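Local coordinates for beta-lactamase inhibitory protein BLIP-I (Streptomyces exfoliatus, PDB 3GMV), which probably inhibits beta-lactamases by binding to them as a protein partner, at residues S1-A5 and L41-E45; Y49-G54 and K66-L71; S104-E110 and E122-A128. All blocks are in the same frame, centred on the assembly; numbering follows the deposited sequence.

How the contacts relate
The three contacts follow one another along the chain, each closing before the next opens, and all reach one antiparallel sheet whose strands are ordered as in the sequence. Contact 1 lays the N-terminal residues against strand 40-43; contact 2 lies in the hairpin of strands 52-57 and 63-69, contact 3 in that of strands 105-111 and 122-128. Centres of contacts 1 and 2 lie about 9 Å apart, with Cys42 O 2.8 Å from Gly53 N; those of contacts 2 and 3 about 11 Å, with Lys66 O 2.9 Å from Glu110 N. Contacts 1 and 3, about 19 Å between centres, do not touch. Backbone bonds thus tie strands 40-43 to 122-128 into one continuous sheet.

Contact 1: residues S1-A5 and L41-E45; sequences SGFSA and LCFTE
Phe3 lays its ring over the CB of Cys42: CG of Phe3 lies 3.5 Å from CB of Cys42, and that CB sits 3.7 Å from the ring centroid, 22° off the normal, a CH-pi contact over the face. The sulfur follows obliquely, Cys42 SG being 4.6 Å from the Phe3 ring centroid, which makes this a Cys sulfur-aromatic contact as well. Phe3 is extended (phi/psi -65/157) with chi1 t, and its CA-to-CB bond points toward residues 41-45; Cys42, on strand 40-43, answers with chi1 m. The nearest CA atoms are those of Phe3 and Thr44, 4.9 Å apart. Here the strand has ended, and Thr44 (-87/-19) brings its methyl CG2 to 3.5 Å from Phe3 O and 3.7 Å from Phe3 CD2. CB of Phe3 also approaches Phe43 O at 3.7 Å, while the CB of Phe43 points away. No direct hydrogen bond crosses; one water donates to Phe3 O at 3.0 Å and to Thr44 O at 3.2 Å. Ser4, extended with chi1 p and its CB directed away, is the N-cap of helix 5-10, its OG accepting from Lys7 N. The contact thus places the lead-in to helix 5-10 against a strand near one edge of the sheet. Cys42 is also disulfide-bonded to Cys30, so the Phe3 ring covers one end of that cross-link. With 213 Å² buried and water as the sole polar bridge between the two segments, the join is mainly apolar, centred on the Phe3 ring and faced by Cys42 and Thr44.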
loop_
_atom_site.group_PDB
_atom_site.type_symbol
_atom_site.label_atom_id
_atom_site.label_comp_id
_atom_site.label_asym_id
_atom_site.label_seq_id
_atom_site.Cartn_x
_atom_site.Cartn_y
_atom_site.Cartn_z
ATOM N N SER A 1 -18.511 12.076 -0.052
ATOM C CA SER A 1 -17.719 13.301 -0.338
ATOM C C SER A 1 -16.263 13.010 -0.734
ATOM O O SER A 1 -15.954 12.735 -1.912
ATOM C CB SER A 1 -17.753 14.244 0.871
ATOM O OG SER A 1 -16.784 15.284 0.744
ATOM N N GLY A 2 -15.374 13.089 0.251
ATOM C CA GLY A 2 -13.929 13.028 0.005
ATOM C C GLY A 2 -13.401 11.616 -0.169
ATOM O O GLY A 2 -14.151 10.644 -0.127
ATOM N N PHE A 3 -12.099 11.503 -0.375
ATOM C CA PHE A 3 -11.470 10.196 -0.532
ATOM C C PHE A 3 -11.568 9.360 0.752
ATOM O O PHE A 3 -11.677 9.926 1.849
ATOM C CB PHE A 3 -10.013 10.396 -0.922
ATOM C CG PHE A 3 -9.322 9.117 -1.319
ATOM C CD1 PHE A 3 -9.768 8.388 -2.411
ATOM C CD2 PHE A 3 -8.228 8.660 -0.609
ATOM C CE1 PHE A 3 -9.116 7.198 -2.772
ATOM C CE2 PHE A 3 -7.604 7.490 -0.963
ATOM C CZ PHE A 3 -8.046 6.773 -2.029
ATOM N N SER A 4 -11.484 8.033 0.634
ATOM C CA SER A 4 -11.660 7.124 1.777
ATOM C C SER A 4 -11.118 5.749 1.450
ATOM O O SER A 4 -10.919 5.440 0.279
ATOM C CB SER A 4 -13.154 6.969 2.094
ATOM O OG SER A 4 -13.826 6.170 1.132
ATOM N N ALA A 5 -10.876 4.927 2.472
ATOM C CA ALA A 5 -10.402 3.550 2.270
ATOM C C ALA A 5 -11.398 2.788 1.397
ATOM O O ALA A 5 -11.012 1.983 0.543
ATOM C CB ALA A 5 -10.243 2.839 3.637
ATOM N N LEU A 41 -3.272 11.598 -6.936
ATOM C CA LEU A 41 -3.063 11.421 -5.500
ATOM C C LEU A 41 -4.288 12.014 -4.811
ATOM O O LEU A 41 -4.713 13.126 -5.160
ATOM C CB LEU A 41 -1.828 12.219 -5.072
ATOM C CG LEU A 41 -1.333 12.145 -3.628
ATOM C CD1 LEU A 41 -0.949 10.726 -3.307
ATOM C CD2 LEU A 41 -0.111 13.074 -3.469
ATOM N N CYS A 42 -4.864 11.271 -3.871
ATOM C CA CYS A 42 -6.062 11.724 -3.139
ATOM C C CYS A 42 -5.774 11.588 -1.641
ATOM O O CYS A 42 -5.303 10.551 -1.193
ATOM C CB CYS A 42 -7.290 10.873 -3.499
ATOM S SG CYS A 42 -7.611 10.647 -5.300
ATOM N N PHE A 43 -6.071 12.640 -0.879
ATOM C CA PHE A 43 -5.868 12.654 0.580
ATOM C C PHE A 43 -7.215 12.557 1.281
ATOM O O PHE A 43 -8.183 13.126 0.817
ATOM C CB PHE A 43 -5.155 13.944 1.007
ATOM C CG PHE A 43 -3.676 13.966 0.706
ATOM C CD1 PHE A 43 -2.765 13.385 1.571
ATOM C CD2 PHE A 43 -3.195 14.589 -0.449
ATOM C CE1 PHE A 43 -1.398 13.411 1.303
ATOM C CE2 PHE A 43 -1.831 14.618 -0.724
ATOM C CZ PHE A 43 -0.931 14.025 0.152
ATOM N N THR A 44 -7.298 11.839 2.402
ATOM C CA THR A 44 -8.560 11.724 3.104
ATOM C C THR A 44 -8.736 12.901 4.085
ATOM O O THR A 44 -9.839 13.148 4.530
ATOM C CB THR A 44 -8.666 10.425 3.937
ATOM O OG1 THR A 44 -7.678 10.458 4.980
ATOM C CG2 THR A 44 -8.440 9.193 3.032
ATOM N N GLU A 45 -7.640 13.567 4.427
ATOM C CA GLU A 45 -7.672 14.691 5.387
ATOM C C GLU A 45 -6.739 15.788 4.939
ATOM O O GLU A 45 -5.900 15.582 4.069
ATOM C CB GLU A 45 -7.225 14.206 6.774
ATOM C CG GLU A 45 -8.129 13.163 7.332
ATOM C CD GLU A 45 -7.659 12.605 8.665
ATOM O OE1 GLU A 45 -6.628 13.045 9.194
ATOM O OE2 GLU A 45 -8.336 11.699 9.191
HETATM O O HOH W 1 -12.523 12.566 2.913
#

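Contact 2: residues Y49-G54 and K66-L71; sequences YAPYGG and KRNEYL
Pro51 and Tyr70 form the apolar centre, their CB atoms 3.7 Å apart, with Leu71 CD2 3.9 Å from Pro51 CB on the same proline. Tyr70 has positive phi (77/5) and chi1 m; the edge of its ring meets Pro51 CA, and Tyr49 CB reaches Tyr70 CE2 at 4.2 Å. Beyond the proline, strands 52-54 and 66-69 run antiparallel at 159°, axes 4.5 Å apart. Tyr52 with Glu69 is a hydrogen-bonded pair, Tyr52 N donating to Glu69 O at 3.2 Å and Glu69 N returning a weak bond to Tyr52 O at 3.3 Å. Gly53 with Asn68 is non-hydrogen-bonded, CA to CA 4.3 Å. Gly54 with Arg67 is hydrogen-bonded, through Gly54 N to Arg67 O (2.8 Å) and Arg67 N to Gly54 O (3.0 Å). A CB on Gly54 would collide with Arg67 NE, so the arginine can lie across bare backbone. On that face Tyr52, chi1 p, places its ring over Glu69 N. The outer polar edge follows: Tyr52 OH gives a very short hydrogen bond to Glu69 OE1, 2.5 Å, and accepts from a water at 2.7 Å that in turn takes a bond from Arg67 NH1 at 2.5 Å. This is an antiparallel beta hairpin. Strand 40-43 flanks it through the bonds of Gly53 with Cys42, and strand 105-111 through those of Lys66 with Glu110; on the other face Lys66 reaches back to Tyr8 and Ile11 carbonyls near helix 5-10, and Asn68 ND2 binds Ser107 O.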
loop_
_atom_site.group_PDB
_atom_site.type_symbol
_atom_site.label_atom_id
_atom_site.label_comp_id
_atom_site.label_asym_id
_atom_site.label_seq_id
_atom_site.Cartn_x
_atom_site.Cartn_y
_atom_site.Cartn_z
ATOM N N TYR A 49 1.124 14.413 6.821
ATOM C CA TYR A 49 0.900 13.017 7.167
ATOM C C TYR A 49 -0.581 12.583 7.136
ATOM O O TYR A 49 -0.948 11.622 7.808
ATOM C CB TYR A 49 1.536 12.695 8.535
ATOM C CG TYR A 49 2.910 13.303 8.769
ATOM C CD1 TYR A 49 4.047 12.784 8.146
ATOM C CD2 TYR A 49 3.075 14.390 9.628
ATOM C CE1 TYR A 49 5.307 13.336 8.367
ATOM C CE2 TYR A 49 4.322 14.938 9.854
ATOM C CZ TYR A 49 5.432 14.409 9.219
ATOM O OH TYR A 49 6.674 14.964 9.444
ATOM N N ALA A 50 -1.426 13.276 6.361
ATOM C CA ALA A 50 -2.795 12.817 6.080
ATOM C C ALA A 50 -2.733 11.481 5.359
ATOM O O ALA A 50 -1.798 11.258 4.591
ATOM C CB ALA A 50 -3.517 13.806 5.178
ATOM N N PRO A 51 -3.741 10.619 5.568
ATOM C CA PRO A 51 -3.764 9.373 4.806
ATOM C C PRO A 51 -4.082 9.666 3.335
ATOM O O PRO A 51 -4.793 10.627 3.012
ATOM C CB PRO A 51 -4.898 8.578 5.455
ATOM C CG PRO A 51 -5.098 9.228 6.846
ATOM C CD PRO A 51 -4.799 10.681 6.585
ATOM N N TYR A 52 -3.554 8.853 2.435
ATOM C CA TYR A 52 -3.743 9.155 1.029
ATOM C C TYR A 52 -3.710 7.853 0.229
ATOM O O TYR A 52 -3.261 6.807 0.732
ATOM C CB TYR A 52 -2.639 10.098 0.524
ATOM C CG TYR A 52 -1.240 9.490 0.566
ATOM C CD1 TYR A 52 -0.747 8.756 -0.516
ATOM C CD2 TYR A 52 -0.437 9.616 1.696
ATOM C CE1 TYR A 52 0.531 8.176 -0.477
ATOM C CE2 TYR A 52 0.844 9.067 1.738
ATOM C CZ TYR A 52 1.319 8.338 0.643
ATOM O OH TYR A 52 2.584 7.767 0.683
ATOM N N GLY A 53 -4.205 7.935 -1.000
ATOM C CA GLY A 53 -3.992 6.873 -1.993
ATOM C C GLY A 53 -3.324 7.500 -3.216
ATOM O O GLY A 53 -3.637 8.644 -3.599
ATOM N N GLY A 54 -2.409 6.763 -3.846
ATOM C CA GLY A 54 -1.769 7.222 -5.090
ATOM C C GLY A 54 -2.011 6.171 -6.165
ATOM O O GLY A 54 -1.966 4.959 -5.880
ATOM N N LYS A 66 -1.477 0.810 -7.180
ATOM C CA LYS A 66 -2.114 1.486 -6.073
ATOM C C LYS A 66 -1.150 1.532 -4.910
ATOM O O LYS A 66 -0.504 0.523 -4.603
ATOM C CB LYS A 66 -3.357 0.700 -5.613
ATOM C CG LYS A 66 -4.430 0.583 -6.701
ATOM C CD LYS A 66 -5.559 -0.403 -6.359
ATOM C CE LYS A 66 -6.322 0.004 -5.120
ATOM N NZ LYS A 66 -7.392 -1.004 -4.852
ATOM N N ARG A 67 -1.108 2.666 -4.220
ATOM C CA ARG A 67 -0.289 2.765 -3.014
ATOM C C ARG A 67 -1.062 3.621 -2.028
ATOM O O ARG A 67 -1.945 4.413 -2.424
ATOM C CB ARG A 67 1.098 3.382 -3.319
ATOM C CG ARG A 67 1.083 4.849 -3.807
ATOM C CD ARG A 67 2.443 5.242 -4.417
ATOM N NE ARG A 67 2.428 6.616 -4.920
ATOM C CZ ARG A 67 2.809 7.678 -4.214
ATOM N NH1 ARG A 67 3.228 7.546 -2.963
ATOM N NH2 ARG A 67 2.772 8.882 -4.761
ATOM N N ASN A 68 -0.739 3.471 -0.749
ATOM C CA ASN A 68 -1.326 4.347 0.242
ATOM C C ASN A 68 -0.466 4.377 1.485
ATOM O O ASN A 68 0.387 3.491 1.713
ATOM C CB ASN A 68 -2.736 3.873 0.602
ATOM C CG ASN A 68 -2.724 2.733 1.612
ATOM O OD1 ASN A 68 -2.636 2.973 2.825
ATOM N ND2 ASN A 68 -2.875 1.487 1.126
ATOM N N GLU A 69 -0.664 5.417 2.284
ATOM C CA GLU A 69 -0.193 5.376 3.659
ATOM C C GLU A 69 -1.340 5.773 4.547
ATOM O O GLU A 69 -2.085 6.717 4.251
ATOM C CB GLU A 69 0.994 6.304 3.883
ATOM C CG GLU A 69 2.282 5.758 3.266
ATOM C CD GLU A 69 3.469 6.613 3.624
ATOM O OE1 GLU A 69 3.702 7.599 2.908
ATOM O OE2 GLU A 69 4.154 6.308 4.624
ATOM N N TYR A 70 -1.512 5.004 5.610
ATOM C CA TYR A 70 -2.431 5.359 6.706
ATOM C C TYR A 70 -3.911 5.148 6.449
ATOM O O TYR A 70 -4.724 5.489 7.305
ATOM C CB TYR A 70 -2.167 6.801 7.243
ATOM C CG TYR A 70 -0.706 7.186 7.361
ATOM C CD1 TYR A 70 0.224 6.303 7.906
ATOM C CD2 TYR A 70 -0.254 8.423 6.916
ATOM C CE1 TYR A 70 1.562 6.638 7.995
ATOM C CE2 TYR A 70 1.100 8.772 7.006
ATOM C CZ TYR A 70 1.992 7.868 7.554
ATOM O OH TYR A 70 3.328 8.191 7.637
ATOM N N LEU A 71 -4.298 4.565 5.316
ATOM C CA LEU A 71 -5.714 4.303 5.093
ATOM C C LEU A 71 -6.240 3.223 6.021
ATOM O O LEU A 71 -7.432 3.166 6.279
ATOM C CB LEU A 71 -6.003 3.869 3.643
ATOM C CG LEU A 71 -5.778 4.950 2.589
ATOM C CD1 LEU A 71 -6.058 4.416 1.188
ATOM C CD2 LEU A 71 -6.681 6.186 2.894
HETATM O O HOH W 2 3.233 5.835 -1.089
#

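Contact 3: residues S104-E110 and E122-A128; sequences SCVSQGE and EEKYYCA
Tyr126, Gln108 and Lys124 lose the most surface here, and they lie around a bulge in the strand pairing. Strands 105-110 and 122-128 run antiparallel at 142°, axes 4.5 Å apart; the segments 104-110 and 122-128 bury 618 Å² between them. Tyr126 (chi1 t) pairs with Val106 through two hydrogen bonds, Val106 N to Tyr126 O and Tyr126 N to Val106 O, both 2.9 Å; the edge of its ring meets Val106, with CG2 of Val106 4.2 Å from CD2 of Tyr126. Gln108 extends its amide over a face of that ring, NE2 of Gln108 3.3 Å from CG of Tyr126. Lys124 faces two residues at once: Gln108 N donates to Lys124 O at 2.8 Å, and Lys124 N to Gly109 O at 2.8 Å. The bulge is made by Gln108 (phi/psi -109/11) and Gly109 (162/155); at the angles of Gly109 a CB would jam against the carbonyl O of Gln108. Ser107 and Tyr125 form a non-hydrogen-bonded pair, CA to CA 4.7 Å, and so do Glu110 and Glu123, at 4.5 Å. Glu110 OE2 and Glu123 OE2 lie 4.2 Å apart but share a water that donates to both, at 2.6 and 2.7 Å respectively. At the other end Cys105 and Cys127, both chi1 m, join SG to SG at 2.0 Å with chi3 102°. Tyr125, beside the cystine, packs edge-to-face with Trp97 of helix 93-99. The whole is an antiparallel beta hairpin carrying a classic beta bulge and a cross-strand disulfide, set within the sheet of a two-layer alpha/beta sandwich.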
loop_
_atom_site.group_PDB
_atom_site.type_symbol
_atom_site.label_atom_id
_atom_site.label_comp_id
_atom_site.label_asym_id
_atom_site.label_seq_id
_atom_site.Cartn_x
_atom_site.Cartn_y
_atom_site.Cartn_z
ATOM N N SER A 104 -0.884 -7.790 12.641
ATOM C CA SER A 104 -0.087 -6.602 12.986
ATOM C C SER A 104 0.216 -5.741 11.778
ATOM O O SER A 104 1.014 -4.822 11.902
ATOM C CB SER A 104 1.251 -6.989 13.647
ATOM O OG SER A 104 1.928 -5.851 14.164
ATOM N N CYS A 105 -0.383 -6.065 10.621
ATOM C CA CYS A 105 0.020 -5.488 9.338
ATOM C C CYS A 105 -1.170 -5.042 8.486
ATOM O O CYS A 105 -2.288 -5.564 8.620
ATOM C CB CYS A 105 0.790 -6.499 8.516
ATOM S SG CYS A 105 2.136 -7.344 9.463
ATOM N N VAL A 106 -0.905 -4.115 7.582
ATOM C CA VAL A 106 -1.918 -3.680 6.641
ATOM C C VAL A 106 -1.242 -3.499 5.298
ATOM O O VAL A 106 -0.015 -3.400 5.229
ATOM C CB VAL A 106 -2.521 -2.302 7.039
ATOM C CG1 VAL A 106 -3.201 -2.377 8.394
ATOM C CG2 VAL A 106 -1.437 -1.183 6.972
ATOM N N SER A 107 -2.055 -3.387 4.239
ATOM C CA SER A 107 -1.508 -3.074 2.922
ATOM C C SER A 107 -1.216 -1.608 2.693
ATOM O O SER A 107 -2.056 -0.726 2.969
ATOM C CB SER A 107 -2.416 -3.625 1.811
ATOM O OG SER A 107 -1.853 -3.375 0.528
ATOM N N GLN A 108 -0.012 -1.325 2.197
ATOM C CA GLN A 108 0.309 -0.007 1.689
ATOM C C GLN A 108 0.437 0.006 0.174
ATOM O O GLN A 108 0.941 0.971 -0.420
ATOM C CB GLN A 108 1.598 0.522 2.357
ATOM C CG GLN A 108 1.293 0.984 3.799
ATOM C CD GLN A 108 2.442 1.767 4.390
ATOM O OE1 GLN A 108 3.552 1.769 3.853
ATOM N NE2 GLN A 108 2.187 2.437 5.494
ATOM N N GLY A 109 0.032 -1.073 -0.477
ATOM C CA GLY A 109 0.076 -1.009 -1.936
ATOM C C GLY A 109 0.029 -2.347 -2.653
ATOM O O GLY A 109 0.400 -3.391 -2.087
ATOM N N GLU A 110 -0.437 -2.314 -3.904
ATOM C CA GLU A 110 -0.415 -3.504 -4.786
ATOM C C GLU A 110 -0.124 -3.001 -6.194
ATOM O O GLU A 110 -0.541 -1.888 -6.555
ATOM C CB GLU A 110 -1.750 -4.265 -4.772
ATOM C CG GLU A 110 -2.084 -4.970 -3.465
ATOM C CD GLU A 110 -3.391 -5.707 -3.517
ATOM O OE1 GLU A 110 -4.266 -5.320 -4.327
ATOM O OE2 GLU A 110 -3.562 -6.663 -2.728
ATOM N N GLU A 122 2.971 -7.337 -7.128
ATOM C CA GLU A 122 3.724 -6.886 -5.949
ATOM C C GLU A 122 2.744 -6.401 -4.894
ATOM O O GLU A 122 1.843 -5.625 -5.218
ATOM C CB GLU A 122 4.697 -5.751 -6.314
ATOM C CG GLU A 122 5.553 -5.209 -5.139
ATOM C CD GLU A 122 6.350 -3.950 -5.498
ATOM O OE1 GLU A 122 7.463 -4.090 -6.031
ATOM O OE2 GLU A 122 5.885 -2.823 -5.220
ATOM N N GLU A 123 2.919 -6.863 -3.656
ATOM C CA GLU A 123 2.077 -6.440 -2.542
ATOM C C GLU A 123 2.993 -5.872 -1.481
ATOM O O GLU A 123 4.046 -6.467 -1.183
ATOM C CB GLU A 123 1.359 -7.646 -1.939
ATOM C CG GLU A 123 0.338 -8.363 -2.872
ATOM C CD GLU A 123 -0.042 -9.746 -2.362
ATOM O OE1 GLU A 123 0.643 -10.748 -2.691
ATOM O OE2 GLU A 123 -1.036 -9.851 -1.635
ATOM N N LYS A 124 2.616 -4.734 -0.910
ATOM C CA LYS A 124 3.452 -4.073 0.071
ATOM C C LYS A 124 2.706 -4.082 1.391
ATOM O O LYS A 124 1.591 -3.546 1.478
ATOM C CB LYS A 124 3.778 -2.625 -0.341
ATOM C CG LYS A 124 4.688 -2.523 -1.604
ATOM C CD LYS A 124 5.219 -1.106 -1.797
ATOM C CE LYS A 124 6.057 -1.064 -3.089
ATOM N NZ LYS A 124 6.556 0.315 -3.425
ATOM N N TYR A 125 3.322 -4.691 2.407
ATOM C CA TYR A 125 2.768 -4.705 3.752
ATOM C C TYR A 125 3.565 -3.837 4.737
ATOM O O TYR A 125 4.799 -3.754 4.690
ATOM C CB TYR A 125 2.682 -6.152 4.243
ATOM C CG TYR A 125 1.519 -6.930 3.691
ATOM C CD1 TYR A 125 0.264 -6.812 4.269
ATOM C CD2 TYR A 125 1.670 -7.783 2.584
ATOM C CE1 TYR A 125 -0.817 -7.547 3.779
ATOM C CE2 TYR A 125 0.585 -8.526 2.086
ATOM C CZ TYR A 125 -0.653 -8.381 2.696
ATOM O OH TYR A 125 -1.752 -9.073 2.268
ATOM N N TYR A 126 2.838 -3.170 5.621
ATOM C CA TYR A 126 3.432 -2.345 6.650
ATOM C C TYR A 126 2.919 -2.861 7.982
ATOM O O TYR A 126 1.708 -2.971 8.208
ATOM C CB TYR A 126 2.963 -0.920 6.422
ATOM C CG TYR A 126 3.214 0.041 7.575
ATOM C CD1 TYR A 126 4.485 0.506 7.871
ATOM C CD2 TYR A 126 2.152 0.478 8.374
ATOM C CE1 TYR A 126 4.688 1.428 8.937
ATOM C CE2 TYR A 126 2.354 1.376 9.416
ATOM C CZ TYR A 126 3.606 1.838 9.688
ATOM O OH TYR A 126 3.754 2.713 10.752
ATOM N N CYS A 127 3.839 -3.236 8.852
ATOM C CA CYS A 127 3.446 -3.835 10.112
ATOM C C CYS A 127 3.849 -2.940 11.286
ATOM O O CYS A 127 5.042 -2.824 11.604
ATOM C CB CYS A 127 4.124 -5.207 10.242
ATOM S SG CYS A 127 3.782 -6.302 8.890
ATOM N N ALA A 128 2.871 -2.329 11.952
ATOM C CA ALA A 128 3.190 -1.388 13.050
ATOM C C ALA A 128 3.347 -2.167 14.351
ATOM O O ALA A 128 2.577 -3.075 14.615
ATOM C CB ALA A 128 2.056 -0.384 13.210
HETATM O O HOH W 3 -0.600 -5.669 0.395
HETATM O O HOH W 4 -2.185 -7.604 -0.747
#